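Local coordinates for nucleoside diphosphate kinase (Pyrobaculum aerophilum, PDB 1XQI), which probably makes nucleoside triphosphates other than ATP by passing the gamma phosphate of ATP to nucleoside diphosphates through a phosphorylated enzyme intermediate, at residues A[15-23]-A[180-188]; A[63-74]-A[97-108]. The protein carries 6 engineered substitutions. All coordinates share one frame; numbering follows the deposited sequence.

From the N terminus the chain first lays down strand 17-22, an inner strand of the four-stranded antiparallel sheet; after strands 117-123 and 171-173 have paired beside it, helix 177-187 near the C-terminal end settles across it. Contact 1 (15-23 with 180-188) thus closes a loop over most of the protein. Contact 2 (63-74 with 97-108) is nested inside that loop and closes a much shorter one, pairing helix 67-84 with helix 97-112, both partly within the insert, residues 68-100. One contact ties a helix to the ferredoxin-like sheet, the other ties two helices to each other. Their centres are 21 Å apart, with Glu183 of contact 1 and Tyr63 of contact 2 both close to His172.

Contact 1 of 2, residues A[15-23]-A[180-188]; sequences VEKTLLILK and AEREIRFWF
This is a buried helix-on-sheet contact of the ferredoxin-like alpha/beta sandwich: the 180-187 part of helix 177-187 crosses strand 17-22 at 60°, with 7.1 Å between the segment axes. Leu19 and Ile21 point toward the helix, and no hydrogen bond links the two segments. The strand comes closest to the helix backbone at Ala180, whose CB sits 3.6 Å from Lys17 O. One turn on, Ile184 CD1 touches Lys17 CB at 3.6 Å; its CG1 stands beside the backbone N (chi1 -69°), and this carries the CD1 end up to the strand.

Leu19 is the central apolar side chain. Its CG packs 3.9 Å from Glu183 CB, crossing that side chain at a slant, while its CD2 meets the edge of the Phe188 ring in plane, 3.9 Å from CE1. Glu183 gives this contact its CB; farther out, its OE2 is hydrogen-bonded to Ser174 OG and to His172 NE2, the predicted phosphohistidine. The Glu183 carboxylate thus sits behind the imidazole and probably helps to orient it. At the far end of the strand, Ile21 lies at about a right angle to Trp187, its CD1 3.9 Å from the indole NE1.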
loop_
_atom_site.group_PDB
_atom_site.type_symbol
_atom_site.label_atom_id
_atom_site.label_comp_id
_atom_site.label_asym_id
_atom_site.label_seq_id
_atom_site.Cartn_x
_atom_site.Cartn_y
_atom_site.Cartn_z
ATOM N N VAL A 15 0.059 -21.834 -5.224
ATOM C CA VAL A 15 0.280 -20.777 -6.256
ATOM C C VAL A 15 1.455 -19.775 -5.963
ATOM O O VAL A 15 1.644 -19.307 -4.825
ATOM C CB VAL A 15 -1.055 -20.065 -6.711
ATOM C CG1 VAL A 15 -0.909 -19.529 -8.110
ATOM C CG2 VAL A 15 -2.282 -21.025 -6.696
ATOM N N GLU A 16 2.223 -19.483 -7.025
ATOM C CA GLU A 16 3.500 -18.756 -7.026
ATOM C C GLU A 16 3.343 -17.258 -6.671
ATOM O O GLU A 16 2.308 -16.648 -6.932
ATOM C CB GLU A 16 4.156 -18.972 -8.409
ATOM C CG GLU A 16 5.247 -18.006 -8.816
ATOM C CD GLU A 16 5.986 -18.414 -10.107
ATOM O OE1 GLU A 16 6.065 -19.624 -10.416
ATOM O OE2 GLU A 16 6.501 -17.521 -10.831
ATOM N N LYS A 17 4.365 -16.687 -6.047
ATOM C CA LYS A 17 4.324 -15.343 -5.500
ATOM C C LYS A 17 5.578 -14.651 -5.935
ATOM O O LYS A 17 6.588 -15.301 -6.220
ATOM C CB LYS A 17 4.382 -15.394 -3.980
ATOM C CG LYS A 17 3.085 -15.560 -3.319
ATOM C CD LYS A 17 3.214 -15.521 -1.817
ATOM C CE LYS A 17 2.930 -16.874 -1.215
ATOM N NZ LYS A 17 4.179 -17.625 -1.125
ATOM N N THR A 18 5.585 -13.336 -5.923
ATOM C CA THR A 18 6.825 -12.637 -6.235
ATOM C C THR A 18 6.895 -11.340 -5.456
ATOM O O THR A 18 5.881 -10.853 -4.980
ATOM C CB THR A 18 6.974 -12.391 -7.761
ATOM O OG1 THR A 18 8.294 -11.903 -8.047
ATOM C CG2 THR A 18 5.872 -11.409 -8.273
ATOM N N LEU A 19 8.091 -10.789 -5.313
ATOM C CA LEU A 19 8.265 -9.571 -4.550
ATOM C C LEU A 19 8.534 -8.431 -5.522
ATOM O O LEU A 19 9.439 -8.516 -6.394
ATOM C CB LEU A 19 9.453 -9.751 -3.596
ATOM C CG LEU A 19 9.839 -8.758 -2.488
ATOM C CD1 LEU A 19 10.376 -7.475 -3.041
ATOM C CD2 LEU A 19 8.664 -8.508 -1.565
ATOM N N LEU A 20 7.764 -7.362 -5.359
ATOM C CA LEU A 20 7.964 -6.143 -6.112
ATOM C C LEU A 20 8.209 -4.966 -5.165
ATOM O O LEU A 20 7.506 -4.811 -4.180
ATOM C CB LEU A 20 6.757 -5.880 -7.041
ATOM C CG LEU A 20 7.033 -4.639 -7.900
ATOM C CD1 LEU A 20 7.459 -4.920 -9.375
ATOM C CD2 LEU A 20 5.851 -3.708 -7.779
ATOM N N ILE A 21 9.207 -4.136 -5.474
ATOM C CA ILE A 21 9.502 -2.915 -4.685
ATOM C C ILE A 21 9.356 -1.683 -5.555
ATOM O O ILE A 21 10.013 -1.588 -6.595
ATOM C CB ILE A 21 10.952 -2.892 -4.161
ATOM C CG1 ILE A 21 11.261 -4.220 -3.445
ATOM C CG2 ILE A 21 11.177 -1.637 -3.265
ATOM C CD1 ILE A 21 12.654 -4.329 -2.888
ATOM N N LEU A 22 8.484 -0.758 -5.167
ATOM C CA LEU A 22 8.489 0.549 -5.793
ATOM C C LEU A 22 9.589 1.328 -5.076
ATOM O O LEU A 22 9.567 1.441 -3.857
ATOM C CB LEU A 22 7.123 1.247 -5.732
ATOM C CG LEU A 22 6.018 0.685 -6.647
ATOM C CD1 LEU A 22 6.521 -0.197 -7.770
ATOM C CD2 LEU A 22 4.955 -0.109 -5.884
ATOM N N LYS A 23 10.549 1.827 -5.854
ATOM C CA LYS A 23 11.776 2.501 -5.365
ATOM C C LYS A 23 11.498 3.964 -5.101
ATOM O O LYS A 23 10.463 4.484 -5.527
ATOM C CB LYS A 23 12.890 2.374 -6.409
ATOM C CG LYS A 23 13.150 0.945 -6.883
ATOM C CD LYS A 23 14.476 0.841 -7.643
ATOM C CE LYS A 23 14.924 -0.634 -7.813
ATOM N NZ LYS A 23 16.002 -0.757 -8.863
ATOM N N ALA A 180 12.502 -15.159 -5.162
ATOM C CA ALA A 180 11.257 -14.634 -4.586
ATOM C C ALA A 180 10.941 -15.178 -3.200
ATOM O O ALA A 180 10.639 -14.390 -2.310
ATOM C CB ALA A 180 10.071 -14.807 -5.539
ATOM N N GLU A 181 11.024 -16.493 -2.971
ATOM C CA GLU A 181 10.803 -17.004 -1.594
ATOM C C GLU A 181 11.800 -16.348 -0.596
ATOM O O GLU A 181 11.472 -16.097 0.566
ATOM C CB GLU A 181 10.793 -18.561 -1.514
ATOM N N ARG A 182 12.987 -15.991 -1.070
ATOM C CA ARG A 182 13.956 -15.326 -0.192
ATOM C C ARG A 182 13.656 -13.833 0.060
ATOM O O ARG A 182 13.672 -13.362 1.194
ATOM C CB ARG A 182 15.361 -15.481 -0.771
ATOM C CG ARG A 182 16.375 -15.709 0.283
ATOM C CD ARG A 182 17.768 -15.310 -0.184
ATOM N NE ARG A 182 17.931 -13.867 -0.245
ATOM C CZ ARG A 182 18.003 -13.163 -1.364
ATOM N NH1 ARG A 182 17.925 -13.801 -2.525
ATOM N NH2 ARG A 182 18.159 -11.834 -1.308
ATOM N N GLU A 183 13.389 -13.085 -1.001
ATOM C CA GLU A 183 13.081 -11.676 -0.866
ATOM C C GLU A 183 11.754 -11.489 -0.121
ATOM O O GLU A 183 11.638 -10.520 0.662
ATOM C CB GLU A 183 13.079 -10.990 -2.223
ATOM C CG GLU A 183 14.363 -11.200 -2.992
ATOM C CD GLU A 183 14.361 -10.529 -4.373
ATOM O OE1 GLU A 183 15.490 -10.260 -4.912
ATOM O OE2 GLU A 183 13.244 -10.284 -4.919
ATOM N N ILE A 184 10.803 -12.429 -0.303
ATOM C CA ILE A 184 9.553 -12.424 0.472
ATOM C C ILE A 184 9.785 -12.585 1.982
ATOM O O ILE A 184 9.324 -11.741 2.768
ATOM C CB ILE A 184 8.481 -13.417 -0.036
ATOM C CG1 ILE A 184 7.924 -12.988 -1.385
ATOM C CG2 ILE A 184 7.343 -13.516 0.974
ATOM C CD1 ILE A 184 7.176 -14.119 -2.109
ATOM N N ARG A 185 10.490 -13.642 2.392
ATOM C CA ARG A 185 10.840 -13.847 3.842
ATOM C C ARG A 185 11.591 -12.634 4.423
ATOM O O ARG A 185 11.311 -12.170 5.519
ATOM C CB ARG A 185 11.649 -15.165 4.096
ATOM C CG ARG A 185 12.132 -15.358 5.620
ATOM C CD ARG A 185 13.572 -16.000 5.806
ATOM N NE ARG A 185 14.424 -15.668 4.646
ATOM C CZ ARG A 185 15.184 -14.565 4.506
ATOM N NH1 ARG A 185 15.280 -13.652 5.493
ATOM N NH2 ARG A 185 15.863 -14.386 3.363
ATOM N N PHE A 186 12.532 -12.117 3.649
ATOM C CA PHE A 186 13.345 -10.974 4.062
ATOM C C PHE A 186 12.537 -9.791 4.573
ATOM O O PHE A 186 12.906 -9.223 5.586
ATOM C CB PHE A 186 14.283 -10.515 2.928
ATOM C CG PHE A 186 15.151 -9.366 3.324
ATOM C CD1 PHE A 186 16.381 -9.589 3.938
ATOM C CD2 PHE A 186 14.717 -8.050 3.136
ATOM C CE1 PHE A 186 17.170 -8.516 4.352
ATOM C CE2 PHE A 186 15.506 -6.978 3.527
ATOM C CZ PHE A 186 16.731 -7.210 4.138
ATOM N N TRP A 187 11.463 -9.416 3.860
ATOM C CA TRP A 187 10.612 -8.258 4.190
ATOM C C TRP A 187 9.359 -8.541 5.025
ATOM O O TRP A 187 8.836 -7.620 5.625
ATOM C CB TRP A 187 10.142 -7.574 2.913
ATOM C CG TRP A 187 11.188 -6.837 2.151
ATOM C CD1 TRP A 187 11.709 -7.171 0.930
ATOM C CD2 TRP A 187 11.830 -5.627 2.545
ATOM N NE1 TRP A 187 12.665 -6.249 0.548
ATOM C CE2 TRP A 187 12.749 -5.281 1.510
ATOM C CE3 TRP A 187 11.744 -4.806 3.683
ATOM C CZ2 TRP A 187 13.563 -4.143 1.570
ATOM C CZ3 TRP A 187 12.555 -3.669 3.751
ATOM C CH2 TRP A 187 13.466 -3.353 2.696
ATOM N N PHE A 188 8.860 -9.777 5.044
ATOM C CA PHE A 188 7.582 -10.092 5.701
ATOM C C PHE A 188 7.665 -11.279 6.663
ATOM O O PHE A 188 8.197 -12.335 6.310
ATOM C CB PHE A 188 6.450 -10.318 4.657
ATOM C CG PHE A 188 6.210 -9.123 3.754
ATOM C CD1 PHE A 188 6.766 -9.075 2.479
ATOM C CD2 PHE A 188 5.474 -8.038 4.197
ATOM C CE1 PHE A 188 6.589 -7.993 1.654
ATOM C CE2 PHE A 188 5.278 -6.922 3.376
ATOM C CZ PHE A 188 5.836 -6.896 2.099
#

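Contact 2 of 2, residues A[63-74]-A[97-108]; sequences YPSSEEWLQSAG and PVEVGRIIKRNL. Engineered in segment 63-74: Gln71 (natural residue Arg). Engineered in segment 97-108: Asn107 (natural residue Ser).
Leu108 covers one face of the Tyr63 ring, its CD2 3.6 Å from the ring centroid and 11° off the normal, a CH-pi contact. The same methyl lies near the plane of the Trp69 indole, at its edge. Beside this cluster Lys105 reaches back, its CG anti to the backbone N (chi1 179°) and its chain extended, so that NZ arrives at the turn before helix 67-84. There NZ donates to Tyr63 O at 2.8 Å and to Pro64 O at 2.6 Å, above each carbonyl plane, and weakly to Ser65 OG; Glu60 O is a further acceptor. With an alanine in place of Lys105, the carbonyls of Tyr63 and Pro64 would probably lose their charged donor, and the turn its tie to helix 97-112.

Ser66 is the N-cap of helix 67-84, its OG accepting a nearly straight bond from Trp69 N. Segments 67-74 and 97-108 then form a close, nearly perpendicular helix-helix crossing at the edges of the insert, at 87° with axes 6.6 Å apart, and Gly74 and Gly101 lie at the point of approach. Gly101 CA approaches Leu70 O and Gly74 CA approaches Pro97 O, each at 3.4 Å in a CA-H...O contact; both glycines are pressed against the partner carbonyl, at the place where a beta carbon would sit. On one flank Leu70 CD1 lies over the centre of the Arg102 guanidinium face, and Glu67 CG meets Val98 CG2 at 3.5 Å.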
loop_
_atom_site.group_PDB
_atom_site.type_symbol
_atom_site.label_atom_id
_atom_site.label_comp_id
_atom_site.label_asym_id
_atom_site.label_seq_id
_atom_site.Cartn_x
_atom_site.Cartn_y
_atom_site.Cartn_z
ATOM N N TYR A 63 20.125 -7.329 -1.113
ATOM C CA TYR A 63 20.844 -7.660 -2.346
ATOM C C TYR A 63 21.900 -8.681 -2.102
ATOM O O TYR A 63 22.519 -8.639 -1.063
ATOM C CB TYR A 63 21.445 -6.428 -2.985
ATOM C CG TYR A 63 20.385 -5.707 -3.695
ATOM C CD1 TYR A 63 19.855 -4.538 -3.177
ATOM C CD2 TYR A 63 19.863 -6.209 -4.851
ATOM C CE1 TYR A 63 18.846 -3.884 -3.804
ATOM C CE2 TYR A 63 18.848 -5.549 -5.508
ATOM C CZ TYR A 63 18.345 -4.373 -4.966
ATOM O OH TYR A 63 17.326 -3.688 -5.610
ATOM N N PRO A 64 22.107 -9.611 -3.060
ATOM C CA PRO A 64 23.101 -10.687 -2.838
ATOM C C PRO A 64 24.480 -10.122 -2.602
ATOM O O PRO A 64 24.764 -8.973 -2.981
ATOM C CB PRO A 64 23.103 -11.464 -4.157
ATOM C CG PRO A 64 21.710 -11.169 -4.767
ATOM C CD PRO A 64 21.454 -9.717 -4.384
ATOM N N SER A 65 25.332 -10.919 -1.964
ATOM C CA SER A 65 26.723 -10.562 -1.862
ATOM C C SER A 65 27.589 -11.656 -2.480
ATOM O O SER A 65 28.804 -11.698 -2.260
ATOM C CB SER A 65 27.054 -10.280 -0.413
ATOM O OG SER A 65 25.909 -9.708 0.226
ATOM N N SER A 66 26.977 -12.536 -3.268
ATOM C CA SER A 66 27.741 -13.571 -3.935
ATOM C C SER A 66 28.739 -12.939 -4.932
ATOM O O SER A 66 28.461 -11.901 -5.550
ATOM C CB SER A 66 26.803 -14.564 -4.633
ATOM O OG SER A 66 26.496 -14.117 -5.933
ATOM N N GLU A 67 29.899 -13.556 -5.090
ATOM C CA GLU A 67 30.865 -13.071 -6.094
ATOM C C GLU A 67 30.221 -13.124 -7.452
ATOM O O GLU A 67 30.410 -12.211 -8.277
ATOM C CB GLU A 67 32.154 -13.881 -6.096
ATOM C CG GLU A 67 33.091 -13.587 -7.260
ATOM C CD GLU A 67 34.242 -14.612 -7.375
ATOM O OE1 GLU A 67 33.989 -15.840 -7.131
ATOM O OE2 GLU A 67 35.385 -14.181 -7.704
ATOM N N GLU A 68 29.427 -14.178 -7.654
ATOM C CA GLU A 68 28.756 -14.417 -8.924
ATOM C C GLU A 68 27.898 -13.211 -9.327
ATOM O O GLU A 68 28.085 -12.644 -10.393
ATOM C CB GLU A 68 27.932 -15.685 -8.800
ATOM C CG GLU A 68 27.139 -16.100 -10.005
ATOM C CD GLU A 68 26.172 -17.206 -9.604
ATOM O OE1 GLU A 68 26.411 -18.391 -9.962
ATOM O OE2 GLU A 68 25.189 -16.888 -8.878
ATOM N N TRP A 69 26.998 -12.813 -8.437
ATOM C CA TRP A 69 26.166 -11.638 -8.640
ATOM C C TRP A 69 26.926 -10.327 -8.812
ATOM O O TRP A 69 26.579 -9.511 -9.680
ATOM C CB TRP A 69 25.209 -11.480 -7.477
ATOM C CG TRP A 69 24.150 -10.436 -7.740
ATOM C CD1 TRP A 69 22.970 -10.616 -8.415
ATOM C CD2 TRP A 69 24.170 -9.058 -7.322
ATOM N NE1 TRP A 69 22.264 -9.442 -8.437
ATOM C CE2 TRP A 69 22.975 -8.471 -7.771
ATOM C CE3 TRP A 69 25.085 -8.267 -6.623
ATOM C CZ2 TRP A 69 22.665 -7.128 -7.538
ATOM C CZ3 TRP A 69 24.779 -6.916 -6.394
ATOM C CH2 TRP A 69 23.576 -6.368 -6.842
ATOM N N LEU A 70 27.933 -10.109 -7.967
ATOM C CA LEU A 70 28.782 -8.901 -8.048
ATOM C C LEU A 70 29.497 -8.846 -9.379
ATOM O O LEU A 70 29.426 -7.839 -10.067
ATOM C CB LEU A 70 29.813 -8.862 -6.908
ATOM C CG LEU A 70 29.235 -8.761 -5.510
ATOM C CD1 LEU A 70 30.304 -8.944 -4.511
ATOM C CD2 LEU A 70 28.569 -7.436 -5.322
ATOM N N GLN A 71 30.157 -9.957 -9.720
ATOM C CA GLN A 71 30.847 -10.132 -10.995
ATOM C C GLN A 71 29.981 -9.698 -12.180
ATOM O O GLN A 71 30.392 -8.837 -12.985
ATOM C CB GLN A 71 31.339 -11.581 -11.155
ATOM C CG GLN A 71 32.189 -11.865 -12.408
ATOM C CD GLN A 71 32.942 -13.202 -12.320
ATOM O OE1 GLN A 71 33.850 -13.384 -11.497
ATOM N NE2 GLN A 71 32.576 -14.135 -13.188
ATOM N N SER A 72 28.773 -10.251 -12.268
ATOM C CA SER A 72 27.955 -10.002 -13.448
ATOM C C SER A 72 27.415 -8.562 -13.483
ATOM O O SER A 72 27.415 -7.930 -14.552
ATOM C CB SER A 72 26.863 -11.089 -13.635
ATOM O OG SER A 72 25.724 -10.863 -12.809
ATOM N N ALA A 73 27.013 -8.030 -12.315
ATOM C CA ALA A 73 26.620 -6.608 -12.195
ATOM C C ALA A 73 27.748 -5.729 -12.726
ATOM O O ALA A 73 27.507 -4.754 -13.463
ATOM C CB ALA A 73 26.301 -6.257 -10.779
ATOM N N GLY A 74 28.984 -6.128 -12.400
ATOM C CA GLY A 74 30.202 -5.457 -12.843
ATOM C C GLY A 74 30.543 -5.460 -14.320
ATOM O O GLY A 74 30.976 -4.430 -14.850
ATOM N N PRO A 97 35.719 -6.643 -12.190
ATOM C CA PRO A 97 34.253 -6.911 -12.174
ATOM C C PRO A 97 33.594 -6.952 -10.779
ATOM O O PRO A 97 32.606 -6.213 -10.562
ATOM C CB PRO A 97 34.135 -8.265 -12.876
ATOM C CG PRO A 97 35.237 -8.267 -13.865
ATOM C CD PRO A 97 36.397 -7.506 -13.190
ATOM N N VAL A 98 34.132 -7.774 -9.862
ATOM C CA VAL A 98 33.659 -7.881 -8.470
ATOM C C VAL A 98 33.759 -6.551 -7.666
ATOM O O VAL A 98 32.820 -6.189 -6.925
ATOM C CB VAL A 98 34.415 -9.010 -7.705
ATOM C CG1 VAL A 98 34.092 -8.996 -6.240
ATOM C CG2 VAL A 98 34.039 -10.342 -8.277
ATOM N N GLU A 99 34.882 -5.843 -7.796
ATOM C CA GLU A 99 35.036 -4.535 -7.140
ATOM C C GLU A 99 34.041 -3.520 -7.699
ATOM O O GLU A 99 33.528 -2.673 -6.966
ATOM C CB GLU A 99 36.500 -4.021 -7.195
ATOM C CG GLU A 99 37.400 -4.562 -6.029
ATOM C CD GLU A 99 38.904 -4.290 -6.233
ATOM O OE1 GLU A 99 39.282 -3.146 -6.596
ATOM O OE2 GLU A 99 39.736 -5.217 -6.022
ATOM N N VAL A 100 33.772 -3.617 -8.992
ATOM C CA VAL A 100 32.766 -2.783 -9.663
ATOM C C VAL A 100 31.334 -3.153 -9.173
ATOM O O VAL A 100 30.541 -2.279 -8.889
ATOM C CB VAL A 100 32.883 -2.874 -11.238
ATOM C CG1 VAL A 100 31.757 -2.134 -11.914
ATOM C CG2 VAL A 100 34.208 -2.338 -11.728
ATOM N N GLY A 101 31.029 -4.444 -9.081
ATOM C CA GLY A 101 29.817 -4.917 -8.457
ATOM C C GLY A 101 29.626 -4.390 -7.030
ATOM O O GLY A 101 28.488 -4.129 -6.594
ATOM N N ARG A 102 30.718 -4.207 -6.298
ATOM C CA ARG A 102 30.596 -3.708 -4.924
ATOM C C ARG A 102 30.293 -2.201 -4.952
ATOM O O ARG A 102 29.569 -1.693 -4.102
ATOM C CB ARG A 102 31.831 -4.051 -4.067
ATOM C CG ARG A 102 31.995 -5.534 -3.778
ATOM C CD ARG A 102 33.209 -5.925 -2.891
ATOM N NE ARG A 102 32.805 -7.025 -2.009
ATOM C CZ ARG A 102 33.326 -8.238 -2.025
ATOM N NH1 ARG A 102 34.342 -8.511 -2.868
ATOM N NH2 ARG A 102 32.852 -9.168 -1.190
ATOM N N ILE A 103 30.824 -1.514 -5.949
ATOM C CA ILE A 103 30.562 -0.089 -6.117
ATOM C C ILE A 103 29.101 0.151 -6.525
ATOM O O ILE A 103 28.434 1.028 -5.936
ATOM C CB ILE A 103 31.561 0.608 -7.118
ATOM C CG1 ILE A 103 33.006 0.521 -6.597
ATOM C CG2 ILE A 103 31.169 2.050 -7.339
ATOM C CD1 ILE A 103 34.003 1.386 -7.320
ATOM N N ILE A 104 28.620 -0.616 -7.516
ATOM C CA ILE A 104 27.212 -0.624 -7.895
ATOM C C ILE A 104 26.302 -0.944 -6.696
ATOM O O ILE A 104 25.284 -0.252 -6.473
ATOM C CB ILE A 104 26.910 -1.694 -8.992
ATOM C CG1 ILE A 104 27.671 -1.396 -10.297
ATOM C CG2 ILE A 104 25.368 -1.853 -9.201
ATOM C CD1 ILE A 104 27.568 -2.515 -11.292
ATOM N N LYS A 105 26.656 -1.976 -5.930
ATOM C CA LYS A 105 25.848 -2.311 -4.757
ATOM C C LYS A 105 25.724 -1.110 -3.780
ATOM O O LYS A 105 24.650 -0.860 -3.239
ATOM C CB LYS A 105 26.340 -3.589 -4.056
ATOM C CG LYS A 105 25.529 -3.966 -2.813
ATOM C CD LYS A 105 25.579 -5.449 -2.548
ATOM C CE LYS A 105 25.000 -5.770 -1.214
ATOM N NZ LYS A 105 24.929 -7.274 -1.030
ATOM N N ARG A 106 26.810 -0.362 -3.586
ATOM C CA ARG A 106 26.798 0.833 -2.723
ATOM C C ARG A 106 25.910 1.930 -3.269
ATOM O O ARG A 106 25.276 2.660 -2.496
ATOM C CB ARG A 106 28.222 1.359 -2.472
ATOM C CG ARG A 106 28.943 0.584 -1.344
ATOM C CD ARG A 106 30.499 0.760 -1.289
ATOM N NE ARG A 106 30.874 2.172 -1.164
ATOM C CZ ARG A 106 30.687 2.913 -0.070
ATOM N NH1 ARG A 106 30.141 2.373 1.023
ATOM N NH2 ARG A 106 31.044 4.198 -0.072
ATOM N N ASN A 107 25.860 2.025 -4.596
ATOM C CA ASN A 107 25.016 2.993 -5.278
ATOM C C ASN A 107 23.553 2.547 -5.214
ATOM O O ASN A 107 22.662 3.357 -5.036
ATOM C CB ASN A 107 25.435 3.135 -6.739
ATOM C CG ASN A 107 26.711 3.945 -6.926
ATOM O OD1 ASN A 107 27.177 4.635 -6.010
ATOM N ND2 ASN A 107 27.273 3.890 -8.142
ATOM N N LEU A 108 23.330 1.246 -5.381
ATOM C CA LEU A 108 22.029 0.658 -5.178
ATOM C C LEU A 108 21.522 1.011 -3.768
ATOM O O LEU A 108 20.366 1.459 -3.599
ATOM C CB LEU A 108 22.110 -0.852 -5.377
ATOM C CG LEU A 108 20.836 -1.577 -5.783
ATOM C CD1 LEU A 108 19.924 -0.682 -6.664
ATOM C CD2 LEU A 108 21.178 -2.891 -6.513
#